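Local structure of UPF0303 protein YBR137W (Saccharomyces cerevisiae, 4CLC) at residues K6-R11 / L19-D24. The protein is of unknown function but belongs to the UPF0303 family and carries a GAF-clan domain related to the haem-degrading protein HbpS. Residues are numbered along the deposited sequence; the frame is centred on the assembly and turned at random.
Sequences KKLLER and LEQLED. Unlike the reference sequence in segment 19-24: Gln-21 (reference Glu).
The two short N-terminal helices, 6-13 and 19-26, meet at the protein surface through the side chains of Arg-11 and Gln-21, which reach toward each other. The closest CA atoms, those of Leu-8 and Leu-22, are still 10.9 Å apart, and only 86 Å² is buried in all. Arg-11 bends at chi2 and chi3, bringing its NH2 end up to the amide; Gln-21 comes from the other helix with CG anti to its backbone N (chi1 -174°) and the rest of the chain extended. The two side chains cross at about a right angle, with the guanidinium and amide planes 54° apart, and the amide meets the guanidinium at its edge rather than over a face. The O and N of the Gln-21 amide may be interchanged, and the approach is too close to be reliable, so the kind of polar contact remains doubtful. In this chain of the HbpS-like family (GAF clan), Leu-19 and Leu-22 rest on helix 102-107, whereas Leu-9 touches Glu-154 and Glu-155 of helix 153-168. Arg-11 also touches Lys-16 and Val-17 in the connection between the helices.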
# COMPACT_ATOMS: atom_id res chain seq x y z
N LYS D 6 -42.37 -10.65 19.60
CA LYS D 6 -41.75 -11.95 19.39
C LYS D 6 -42.19 -12.48 18.04
O LYS D 6 -41.46 -13.26 17.41
CB LYS D 6 -42.10 -12.92 20.52
N LYS D 7 -43.36 -12.03 17.59
CA LYS D 7 -43.86 -12.44 16.28
C LYS D 7 -42.85 -12.02 15.22
O LYS D 7 -42.26 -12.85 14.53
CB LYS D 7 -45.24 -11.83 15.99
N LEU D 8 -42.63 -10.70 15.17
CA LEU D 8 -41.77 -10.08 14.17
C LEU D 8 -40.35 -10.66 14.15
O LEU D 8 -39.77 -10.83 13.07
CB LEU D 8 -41.72 -8.57 14.41
CG LEU D 8 -41.16 -7.73 13.27
CD1 LEU D 8 -41.66 -8.23 11.94
CD2 LEU D 8 -41.55 -6.27 13.45
N LEU D 9 -39.80 -10.97 15.32
CA LEU D 9 -38.48 -11.57 15.39
C LEU D 9 -38.41 -12.89 14.63
O LEU D 9 -37.53 -13.07 13.78
CB LEU D 9 -38.04 -11.78 16.84
CG LEU D 9 -36.57 -12.20 16.96
CD1 LEU D 9 -35.66 -11.05 16.48
CD2 LEU D 9 -36.16 -12.63 18.38
N GLU D 10 -39.33 -13.80 14.93
CA GLU D 10 -39.34 -15.12 14.30
C GLU D 10 -39.54 -14.98 12.78
O GLU D 10 -38.94 -15.73 12.00
CB GLU D 10 -40.42 -16.00 14.90
N ARG D 11 -40.37 -14.02 12.38
CA ARG D 11 -40.54 -13.68 10.97
C ARG D 11 -39.18 -13.35 10.37
O ARG D 11 -38.67 -14.09 9.50
CB ARG D 11 -41.48 -12.49 10.80
CG ARG D 11 -42.89 -12.73 11.26
CD ARG D 11 -43.88 -12.40 10.20
NE ARG D 11 -44.16 -10.97 10.08
CZ ARG D 11 -44.03 -10.28 8.95
NH1 ARG D 11 -43.61 -10.89 7.85
NH2 ARG D 11 -44.31 -8.99 8.90
N LEU D 19 -38.82 -6.39 1.82
CA LEU D 19 -38.03 -5.16 1.86
C LEU D 19 -38.88 -3.92 2.08
O LEU D 19 -38.48 -3.03 2.83
CB LEU D 19 -37.23 -4.98 0.57
CG LEU D 19 -36.37 -6.15 0.12
CD1 LEU D 19 -35.49 -5.73 -1.03
CD2 LEU D 19 -35.56 -6.67 1.27
N GLU D 20 -40.04 -3.85 1.44
CA GLU D 20 -40.88 -2.67 1.61
C GLU D 20 -41.39 -2.63 3.05
O GLU D 20 -41.67 -1.56 3.57
CB GLU D 20 -42.03 -2.66 0.63
N GLN D 21 -41.49 -3.79 3.69
CA GLN D 21 -41.85 -3.80 5.10
C GLN D 21 -40.68 -3.24 5.90
O GLN D 21 -40.84 -2.28 6.67
CB GLN D 21 -42.21 -5.21 5.61
CG GLN D 21 -42.74 -5.24 7.05
CD GLN D 21 -43.71 -6.39 7.31
OE1 GLN D 21 -44.04 -6.70 8.46
NE2 GLN D 21 -44.19 -7.01 6.24
N LEU D 22 -39.51 -3.83 5.68
CA LEU D 22 -38.27 -3.41 6.33
C LEU D 22 -38.12 -1.89 6.24
O LEU D 22 -38.13 -1.19 7.27
CB LEU D 22 -37.08 -4.13 5.69
CG LEU D 22 -37.06 -5.60 6.10
CD1 LEU D 22 -35.80 -6.32 5.68
CD2 LEU D 22 -37.29 -5.76 7.60
N GLU D 23 -38.02 -1.38 5.03
CA GLU D 23 -37.83 0.04 4.82
C GLU D 23 -38.87 0.86 5.60
O GLU D 23 -38.55 1.94 6.10
CB GLU D 23 -37.87 0.38 3.32
CG GLU D 23 -37.84 1.88 3.02
CD GLU D 23 -37.81 2.18 1.52
OE1 GLU D 23 -37.85 1.20 0.74
OE2 GLU D 23 -37.76 3.37 1.14
N ASP D 24 -40.09 0.33 5.73
CA ASP D 24 -41.18 1.08 6.37
C ASP D 24 -40.91 1.27 7.85
O ASP D 24 -41.19 2.34 8.39
CB ASP D 24 -42.52 0.37 6.15
CG ASP D 24 -43.33 0.97 5.00
OD1 ASP D 24 -42.89 1.98 4.40
OD2 ASP D 24 -44.43 0.44 4.71